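Local coordinates for glutathione S-transferase (Pseudomonas fluorescens, PDB 3M3M), which binds glutathione and probably catalyses its transfer to electrophilic substrates, at residues 112-117 / 122-127; 149-152 / 156-159; 159-164 / 185-190. All blocks are in the same frame, centred on the assembly; numbering follows the deposited sequence.

Overall arrangement
From the N terminus the chain first builds the four-stranded sheet and the rest of the thioredoxin-like half, which supplies most of the glutathione pocket, then enters the helical C-terminal region that holds all three contacts. Contact 1 closes the turn between helix 87-117 and helix 125-146. Contact 2 closes a short loop between helix 125-146 and helix 159-168, with its centre about 31 Å from that of contact 1. Contact 3 begins where contact 2 ends, shares I159 with it, and joins helix 159-168 to helix 182-192. The three follow in series without nesting. Contacts 2 and 3 touch, with centres about 7 Å apart, whereas contact 1 lies about 11 Å from contact 3 at the nearest atoms.

Contact 1: residues 112-117 / 122-127; sequences RFIQLY and EERREE
I114 and R124 meet across the turn of a helical hairpin, where helix 87-117 hands over to helix 125-146 in the all-helical C-terminal domain of the glutathione transferase fold. I114 CA and R124 CA are 7.3 Å apart, and the R124 side chain bridges the gap. At its base, R124 CB lies 4.1 Å from I114 CG2. CD then passes I114 CG1, and the chain bends at chi3 (78°), so that the guanidinium turns one face to the isoleucine. I114 CG1 sits over the centre of that face, 3.3 Å from R124 CZ, while I114 CD1 packs beside NE and NH2. The guanidinium edge serves E127: R124 NE donates to E127 OE1 at 3.1 Å, and R124 NH2 donates to E127 OE2 at 2.9 Å with an N-H...O angle of 169°. This side-on, two-nitrogen salt bridge fixes the rotation of the group. R124 NH1 forms a further salt bridge with E118. Putting an alanine here would probably leave the carboxylates of E127 and E118 without this cationic mate and uncover I114 on its R124 side. E127 also takes part in the packing, with its CD 3.7 Å from I114 CD1. At the far tip, R124 NH1 approaches the edge of the F113 ring near its plane, 3.8 Å from F113 CE2.

Contact 2: residues 149-152 / 156-159; sequences TPYL and HYSI
Y151 carries its ring beside the backbone N, with CG anti to the carbonyl carbon (chi1 -70°), whereas Y157 places CG anti to its own backbone N (chi1 -177°); together these torsions lay the Y151 ring against the start of the Y157 side chain. The two residues flank the tight loop leading to the N-capping box of helix 159-168, a Ser-x-x-Asp element familiar from the glutathione transferase fold. Y151 CA and Y157 CA are 5.8 Å apart, the nearest pair between 149-152 and 156-159. Y157 N lies over one face of the Y151 ring, displaced toward the rim and 3.5 Å from Y151 CD2. Further along the same residue, Y157 CB stands 3.9 Å from the centroid of the Y151 ring, close enough to the ring normal to make a CH-pi contact; its nearest ring atom is Y151 CE1, at 3.7 Å from Y157 CB. The aromatic rings themselves hardly overlap: their planes differ by 27°, but the Y151 and Y157 centroids are 5.5 Å apart. Thus Y151 covers the backbone and CB of Y157 more than its ring. Y151 CB rests against H156 O.

Several bonds fix the surrounding loop. S158, at the N-cap, accepts A160 N with OG, while its own N donates to D161 OD2. Y157, immediately before the cap, touches I162 in the position of a hydrophobic staple. P150 O accepts R190 NH2 from helix 182-192. On the Y151 side, T149 OG1 donates to Y151 O at 2.6 Å, nearly along the C=O axis.

Contact 3: residues 159-164 / 185-190; sequences IADIAL and QAWMQR
Both segments are helical, and their backbones stay well apart, with the closest CA atoms, those of D161 and W187, separated by 8.8 Å. The indole of W187 spans the interval. Its CG is anti to the backbone N, which extends the ring edge-first toward helix 159-168. The indole nitrogen makes the single hydrogen bond between the two segments: W187 NE1 donates to D161 OD1 at 2.9 Å with an N-H...O angle of 153°. The acceptor lies close to the indole plane, but the donor reaches D161 OD1 from above the carboxylate plane, tilted 36° out of it. The carboxylate and ring planes are 50° apart.

The six-membered part of the indole uses its edge as well. W187 CZ2 approaches the helix backbone at D161 O, 3.5 Å away, and W187 CH2 comes within 3.7 Å of L164 C. L164 CB adds apolar packing, 4.1 Å from W187 CH2. Tryptophan thus joins the two helices by one polar anchor and an apolar edge laid along a turn of the opposing helix.

D161 is buried, and its carboxylate gathers several N-H donors. OD1 also accepts L152 N from the preceding loop, so W187 shares this oxygen with a backbone amide; OD2 belongs to the helix cap. These donors would be expected to stabilise a negative charge on D161. On other sides, helix 159-168 packs against helix 87-117, where L164 touches E100 and H104, and against helix 13-24 of the thioredoxin-like half through I162. The contact thereby ties helix 182-192 to a helix of the C-terminal domain that faces the thioredoxin-like half, where A163 touches N70 of helix 69-77.

Contact 1: residues 112-117 / 122-127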
loop_
_atom_site.group_PDB
_atom_site.type_symbol
_atom_site.label_atom_id
_atom_site.label_comp_id
_atom_site.label_asym_id
_atom_site.label_seq_id
_atom_site.Cartn_x
_atom_site.Cartn_y
_atom_site.Cartn_z
ATOM N N ARG A 112 -10.964 -0.185 -7.550
ATOM C CA ARG A 112 -11.559 0.576 -6.401
ATOM C C ARG A 112 -11.763 2.035 -6.835
ATOM O O ARG A 112 -12.769 2.653 -6.491
ATOM C CB ARG A 112 -10.585 0.482 -5.212
ATOM C CG ARG A 112 -10.894 1.577 -4.112
ATOM C CD ARG A 112 -10.140 1.148 -2.812
ATOM N NE ARG A 112 -10.338 2.137 -1.705
ATOM C CZ ARG A 112 -9.599 3.226 -1.499
ATOM N NH1 ARG A 112 -8.624 3.553 -2.364
ATOM N NH2 ARG A 112 -9.732 3.952 -0.375
ATOM N N PHE A 113 -10.817 2.624 -7.564
ATOM C CA PHE A 113 -11.029 4.027 -8.031
ATOM C C PHE A 113 -12.265 4.124 -8.916
ATOM O O PHE A 113 -13.141 4.958 -8.671
ATOM C CB PHE A 113 -9.825 4.567 -8.783
ATOM C CG PHE A 113 -10.025 5.967 -9.243
ATOM C CD1 PHE A 113 -9.940 7.014 -8.352
ATOM C CD2 PHE A 113 -10.315 6.224 -10.609
ATOM C CE1 PHE A 113 -10.116 8.323 -8.804
ATOM C CE2 PHE A 113 -10.538 7.539 -11.027
ATOM C CZ PHE A 113 -10.452 8.560 -10.127
ATOM N N ILE A 114 -12.364 3.222 -9.882
ATOM C CA ILE A 114 -13.523 3.201 -10.787
ATOM C C ILE A 114 -14.827 3.061 -10.030
ATOM O O ILE A 114 -15.794 3.813 -10.292
ATOM C CB ILE A 114 -13.357 2.081 -11.865
ATOM C CG1 ILE A 114 -12.261 2.516 -12.876
ATOM C CG2 ILE A 114 -14.695 1.807 -12.620
ATOM C CD1 ILE A 114 -11.811 1.250 -13.808
ATOM N N GLN A 115 -14.904 2.097 -9.117
ATOM C CA GLN A 115 -16.156 1.827 -8.416
ATOM C C GLN A 115 -16.396 2.868 -7.294
ATOM O O GLN A 115 -17.451 3.443 -7.199
ATOM C CB GLN A 115 -16.126 0.445 -7.811
ATOM C CG GLN A 115 -17.418 0.054 -7.063
ATOM C CD GLN A 115 -17.417 -1.403 -6.645
ATOM O OE1 GLN A 115 -16.730 -2.249 -7.265
ATOM N NE2 GLN A 115 -18.190 -1.719 -5.584
ATOM N N LEU A 116 -15.458 3.032 -6.384
ATOM C CA LEU A 116 -15.731 3.887 -5.232
ATOM C C LEU A 116 -15.690 5.402 -5.631
ATOM O O LEU A 116 -16.500 6.215 -5.060
ATOM C CB LEU A 116 -14.616 3.627 -4.200
ATOM C CG LEU A 116 -14.810 4.458 -2.916
ATOM C CD1 LEU A 116 -16.004 4.057 -2.075
ATOM C CD2 LEU A 116 -13.521 4.211 -2.081
ATOM N N TYR A 117 -14.722 5.791 -6.480
ATOM C CA TYR A 117 -14.527 7.235 -6.781
ATOM C C TYR A 117 -15.398 7.689 -7.915
ATOM O O TYR A 117 -15.819 8.836 -7.906
ATOM C CB TYR A 117 -13.122 7.635 -7.055
ATOM C CG TYR A 117 -12.299 7.784 -5.818
ATOM C CD1 TYR A 117 -12.054 9.055 -5.301
ATOM C CD2 TYR A 117 -11.779 6.662 -5.146
ATOM C CE1 TYR A 117 -11.300 9.224 -4.147
ATOM C CE2 TYR A 117 -11.009 6.825 -3.971
ATOM C CZ TYR A 117 -10.772 8.100 -3.522
ATOM O OH TYR A 117 -10.050 8.326 -2.378
ATOM N N GLU A 122 -20.640 3.301 -16.783
ATOM C CA GLU A 122 -20.732 2.352 -17.914
ATOM C C GLU A 122 -19.563 2.383 -18.851
ATOM O O GLU A 122 -19.164 1.325 -19.340
ATOM C CB GLU A 122 -22.028 2.577 -18.732
ATOM C CG GLU A 122 -23.140 1.791 -18.095
ATOM C CD GLU A 122 -22.863 0.257 -17.949
ATOM O OE1 GLU A 122 -22.586 -0.438 -18.974
ATOM O OE2 GLU A 122 -22.976 -0.270 -16.804
ATOM N N GLU A 123 -19.011 3.561 -19.122
ATOM C CA GLU A 123 -17.914 3.725 -20.078
ATOM C C GLU A 123 -16.644 2.964 -19.611
ATOM O O GLU A 123 -15.711 2.796 -20.377
ATOM C CB GLU A 123 -17.515 5.212 -20.287
ATOM C CG GLU A 123 -18.675 6.262 -20.483
ATOM C CD GLU A 123 -19.417 6.649 -19.119
ATOM O OE1 GLU A 123 -20.466 5.998 -18.773
ATOM O OE2 GLU A 123 -18.945 7.586 -18.406
ATOM N N ARG A 124 -16.565 2.656 -18.321
ATOM C CA ARG A 124 -15.353 1.969 -17.767
ATOM C C ARG A 124 -15.674 0.528 -17.381
ATOM O O ARG A 124 -14.824 -0.198 -16.859
ATOM C CB ARG A 124 -14.761 2.752 -16.602
ATOM C CG ARG A 124 -14.274 4.167 -17.016
ATOM C CD ARG A 124 -13.481 4.803 -15.879
ATOM N NE ARG A 124 -12.121 4.246 -15.821
ATOM C CZ ARG A 124 -11.128 4.745 -15.105
ATOM N NH1 ARG A 124 -11.329 5.849 -14.354
ATOM N NH2 ARG A 124 -9.915 4.143 -15.134
ATOM N N ARG A 125 -16.888 0.068 -17.677
ATOM C CA ARG A 125 -17.252 -1.270 -17.220
ATOM C C ARG A 125 -16.380 -2.394 -17.854
ATOM O O ARG A 125 -15.993 -3.318 -17.156
ATOM C CB ARG A 125 -18.741 -1.572 -17.417
ATOM C CG ARG A 125 -19.087 -2.911 -16.796
ATOM C CD ARG A 125 -20.595 -3.261 -16.743
ATOM N NE ARG A 125 -21.200 -2.645 -15.555
ATOM C CZ ARG A 125 -21.124 -3.122 -14.308
ATOM N NH1 ARG A 125 -20.506 -4.284 -14.036
ATOM N NH2 ARG A 125 -21.682 -2.417 -13.331
ATOM N N GLU A 126 -16.142 -2.343 -19.156
ATOM C CA GLU A 126 -15.331 -3.398 -19.791
ATOM C C GLU A 126 -13.905 -3.417 -19.145
ATOM O O GLU A 126 -13.347 -4.494 -18.850
ATOM C CB GLU A 126 -15.249 -3.127 -21.299
ATOM C CG GLU A 126 -14.133 -3.873 -22.063
ATOM C CD GLU A 126 -14.404 -3.951 -23.597
ATOM O OE1 GLU A 126 -15.555 -3.623 -24.028
ATOM O OE2 GLU A 126 -13.477 -4.379 -24.343
ATOM N N GLU A 127 -13.310 -2.247 -19.018
ATOM C CA GLU A 127 -11.986 -2.029 -18.345
ATOM C C GLU A 127 -12.004 -2.661 -16.976
ATOM O O GLU A 127 -11.087 -3.421 -16.619
ATOM C CB GLU A 127 -11.688 -0.540 -18.208
ATOM C CG GLU A 127 -10.468 -0.213 -17.392
ATOM C CD GLU A 127 -10.239 1.281 -17.198
ATOM O OE1 GLU A 127 -11.049 2.078 -17.700
ATOM O OE2 GLU A 127 -9.248 1.635 -16.512
#

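Contact 2: residues 149-152 / 156-159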
loop_
_atom_site.group_PDB
_atom_site.type_symbol
_atom_site.label_atom_id
_atom_site.label_comp_id
_atom_site.label_asym_id
_atom_site.label_seq_id
_atom_site.Cartn_x
_atom_site.Cartn_y
_atom_site.Cartn_z
ATOM N N THR A 149 2.110 -20.114 4.850
ATOM C CA THR A 149 2.862 -19.358 5.876
ATOM C C THR A 149 1.897 -18.252 6.360
ATOM O O THR A 149 0.989 -17.838 5.672
ATOM C CB THR A 149 4.181 -18.674 5.361
ATOM O OG1 THR A 149 3.859 -17.815 4.237
ATOM C CG2 THR A 149 5.286 -19.690 4.941
ATOM N N PRO A 150 2.125 -17.739 7.540
ATOM C CA PRO A 150 1.112 -16.833 8.065
ATOM C C PRO A 150 1.337 -15.361 7.597
ATOM O O PRO A 150 0.397 -14.543 7.667
ATOM C CB PRO A 150 1.400 -16.860 9.589
ATOM C CG PRO A 150 2.763 -17.293 9.692
ATOM C CD PRO A 150 3.037 -18.233 8.590
ATOM N N TYR A 151 2.542 -15.073 7.155
ATOM C CA TYR A 151 2.802 -13.732 6.523
ATOM C C TYR A 151 3.429 -14.055 5.176
ATOM O O TYR A 151 3.665 -15.252 4.850
ATOM C CB TYR A 151 3.766 -12.888 7.357
ATOM C CG TYR A 151 3.099 -12.451 8.645
ATOM C CD1 TYR A 151 2.148 -11.415 8.662
ATOM C CD2 TYR A 151 3.403 -13.080 9.830
ATOM C CE1 TYR A 151 1.522 -11.024 9.886
ATOM C CE2 TYR A 151 2.755 -12.718 11.039
ATOM C CZ TYR A 151 1.852 -11.676 11.047
ATOM O OH TYR A 151 1.296 -11.280 12.274
ATOM N N LEU A 152 3.609 -13.029 4.342
ATOM C CA LEU A 152 4.086 -13.370 2.976
ATOM C C LEU A 152 5.481 -13.915 2.998
ATOM O O LEU A 152 5.811 -14.759 2.121
ATOM C CB LEU A 152 3.986 -12.104 2.038
ATOM C CG LEU A 152 2.501 -11.826 1.785
ATOM C CD1 LEU A 152 2.453 -10.405 1.198
ATOM C CD2 LEU A 152 1.865 -12.819 0.814
ATOM N N HIS A 156 7.248 -13.778 9.936
ATOM C CA HIS A 156 7.446 -12.460 10.537
ATOM C C HIS A 156 6.715 -11.425 9.621
ATOM O O HIS A 156 6.960 -11.368 8.404
ATOM C CB HIS A 156 8.926 -12.109 10.637
ATOM C CG HIS A 156 9.671 -13.044 11.558
ATOM N ND1 HIS A 156 9.579 -12.949 12.927
ATOM C CD2 HIS A 156 10.377 -14.177 11.307
ATOM C CE1 HIS A 156 10.278 -13.917 13.496
ATOM N NE2 HIS A 156 10.766 -14.690 12.533
ATOM N N TYR A 157 5.856 -10.625 10.272
ATOM C CA TYR A 157 5.215 -9.465 9.626
ATOM C C TYR A 157 6.274 -8.542 9.140
ATOM O O TYR A 157 7.246 -8.201 9.879
ATOM C CB TYR A 157 4.351 -8.808 10.749
ATOM C CG TYR A 157 3.523 -7.623 10.359
ATOM C CD1 TYR A 157 2.960 -7.488 9.068
ATOM C CD2 TYR A 157 3.177 -6.677 11.339
ATOM C CE1 TYR A 157 2.155 -6.351 8.772
ATOM C CE2 TYR A 157 2.377 -5.550 11.062
ATOM C CZ TYR A 157 1.851 -5.438 9.769
ATOM O OH TYR A 157 1.080 -4.362 9.493
ATOM N N SER A 158 6.138 -8.104 7.842
ATOM C CA SER A 158 7.208 -7.262 7.234
ATOM C C SER A 158 6.542 -6.212 6.346
ATOM O O SER A 158 5.301 -6.199 6.156
ATOM C CB SER A 158 8.087 -8.145 6.315
ATOM O OG SER A 158 7.371 -8.555 5.148
ATOM N N ILE A 159 7.387 -5.379 5.715
ATOM C CA ILE A 159 6.835 -4.352 4.830
ATOM C C ILE A 159 6.276 -4.963 3.558
ATOM O O ILE A 159 5.619 -4.267 2.830
ATOM C CB ILE A 159 7.939 -3.274 4.447
ATOM C CG1 ILE A 159 9.220 -3.914 3.844
ATOM C CG2 ILE A 159 8.314 -2.522 5.785
ATOM C CD1 ILE A 159 10.298 -2.783 3.493
#

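Contact 3: residues 159-164 / 185-190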
loop_
_atom_site.group_PDB
_atom_site.type_symbol
_atom_site.label_atom_id
_atom_site.label_comp_id
_atom_site.label_asym_id
_atom_site.label_seq_id
_atom_site.Cartn_x
_atom_site.Cartn_y
_atom_site.Cartn_z
ATOM N N ILE A 159 7.387 -5.379 5.715
ATOM C CA ILE A 159 6.835 -4.352 4.830
ATOM C C ILE A 159 6.276 -4.963 3.558
ATOM O O ILE A 159 5.619 -4.267 2.830
ATOM C CB ILE A 159 7.939 -3.274 4.447
ATOM C CG1 ILE A 159 9.220 -3.914 3.844
ATOM C CG2 ILE A 159 8.314 -2.522 5.785
ATOM C CD1 ILE A 159 10.298 -2.783 3.493
ATOM N N ALA A 160 6.534 -6.251 3.288
ATOM C CA ALA A 160 5.758 -6.868 2.152
ATOM C C ALA A 160 4.288 -6.983 2.529
ATOM O O ALA A 160 3.425 -6.733 1.695
ATOM C CB ALA A 160 6.272 -8.294 1.838
ATOM N N ASP A 161 3.989 -7.400 3.755
ATOM C CA ASP A 161 2.556 -7.479 4.178
ATOM C C ASP A 161 1.951 -6.092 4.189
ATOM O O ASP A 161 0.824 -5.937 3.796
ATOM C CB ASP A 161 2.529 -8.078 5.613
ATOM C CG ASP A 161 3.187 -9.481 5.662
ATOM O OD1 ASP A 161 2.679 -10.441 5.056
ATOM O OD2 ASP A 161 4.240 -9.584 6.295
ATOM N N ILE A 162 2.666 -5.112 4.758
ATOM C CA ILE A 162 2.156 -3.732 4.827
ATOM C C ILE A 162 1.843 -3.260 3.360
ATOM O O ILE A 162 0.722 -2.720 3.068
ATOM C CB ILE A 162 3.125 -2.815 5.459
ATOM C CG1 ILE A 162 3.274 -3.176 6.990
ATOM C CG2 ILE A 162 2.639 -1.328 5.283
ATOM C CD1 ILE A 162 4.472 -2.516 7.640
ATOM N N ALA A 163 2.781 -3.478 2.458
ATOM C CA ALA A 163 2.566 -3.047 1.041
ATOM C C ALA A 163 1.277 -3.666 0.456
ATOM O O ALA A 163 0.495 -3.008 -0.288
ATOM C CB ALA A 163 3.826 -3.430 0.222
ATOM N N LEU A 164 1.077 -4.984 0.664
ATOM C CA LEU A 164 -0.099 -5.672 0.085
ATOM C C LEU A 164 -1.393 -5.480 0.908
ATOM O O LEU A 164 -2.504 -5.573 0.325
ATOM C CB LEU A 164 0.202 -7.162 -0.164
ATOM C CG LEU A 164 1.097 -7.265 -1.448
ATOM C CD1 LEU A 164 1.925 -8.422 -1.503
ATOM C CD2 LEU A 164 0.238 -7.192 -2.682
ATOM N N GLN A 185 -8.096 -13.507 4.186
ATOM C CA GLN A 185 -8.862 -12.952 5.304
ATOM C C GLN A 185 -8.165 -13.247 6.621
ATOM O O GLN A 185 -8.090 -12.362 7.493
ATOM C CB GLN A 185 -10.331 -13.470 5.248
ATOM C CG GLN A 185 -11.115 -13.058 4.071
ATOM C CD GLN A 185 -12.552 -13.689 4.149
ATOM O OE1 GLN A 185 -12.689 -14.921 4.340
ATOM N NE2 GLN A 185 -13.575 -12.865 3.926
ATOM N N ALA A 186 -7.598 -14.443 6.824
ATOM C CA ALA A 186 -6.971 -14.757 8.118
ATOM C C ALA A 186 -5.669 -13.953 8.275
ATOM O O ALA A 186 -5.285 -13.541 9.336
ATOM C CB ALA A 186 -6.663 -16.306 8.218
ATOM N N TRP A 187 -4.973 -13.728 7.142
ATOM C CA TRP A 187 -3.798 -12.837 7.185
ATOM C C TRP A 187 -4.169 -11.378 7.515
ATOM O O TRP A 187 -3.448 -10.690 8.314
ATOM C CB TRP A 187 -3.105 -12.964 5.824
ATOM C CG TRP A 187 -2.071 -11.912 5.490
ATOM C CD1 TRP A 187 -0.769 -11.860 5.824
ATOM C CD2 TRP A 187 -2.326 -10.812 4.603
ATOM N NE1 TRP A 187 -0.164 -10.704 5.238
ATOM C CE2 TRP A 187 -1.093 -10.092 4.443
ATOM C CE3 TRP A 187 -3.490 -10.397 3.931
ATOM C CZ2 TRP A 187 -0.979 -8.905 3.611
ATOM C CZ3 TRP A 187 -3.396 -9.206 3.084
ATOM C CH2 TRP A 187 -2.130 -8.504 2.948
HETATM N N MSE A 188 -5.274 -10.869 6.928
HETATM C CA MSE A 188 -5.701 -9.497 7.221
HETATM C C MSE A 188 -5.952 -9.458 8.758
HETATM O O MSE A 188 -5.647 -8.478 9.404
HETATM C CB MSE A 188 -7.009 -9.177 6.551
HETATM C CG MSE A 188 -6.716 -8.848 5.113
HETATM SE SE MSE A 188 -8.280 -8.665 3.953
HETATM C CE MSE A 188 -9.555 -7.499 5.031
ATOM N N GLN A 189 -6.676 -10.458 9.269
ATOM C CA GLN A 189 -6.801 -10.553 10.761
ATOM C C GLN A 189 -5.528 -10.488 11.593
ATOM O O GLN A 189 -5.486 -9.747 12.589
ATOM C CB GLN A 189 -7.648 -11.794 11.124
ATOM C CG GLN A 189 -9.001 -11.387 11.363
ATOM C CD GLN A 189 -8.997 -10.896 12.765
ATOM O OE1 GLN A 189 -8.170 -11.388 13.574
ATOM N NE2 GLN A 189 -9.829 -9.913 13.080
ATOM N N ARG A 190 -4.459 -11.182 11.184
ATOM C CA ARG A 190 -3.179 -11.138 11.820
ATOM C C ARG A 190 -2.528 -9.747 11.746
ATOM O O ARG A 190 -1.992 -9.269 12.710
ATOM C CB ARG A 190 -2.171 -12.160 11.214
ATOM C CG ARG A 190 -2.650 -13.543 11.476
ATOM C CD ARG A 190 -1.494 -14.547 11.417
ATOM N NE ARG A 190 -1.521 -14.871 10.069
ATOM C CZ ARG A 190 -2.293 -15.757 9.442
ATOM N NH1 ARG A 190 -3.123 -16.648 10.002
ATOM N NH2 ARG A 190 -2.173 -15.747 8.168
#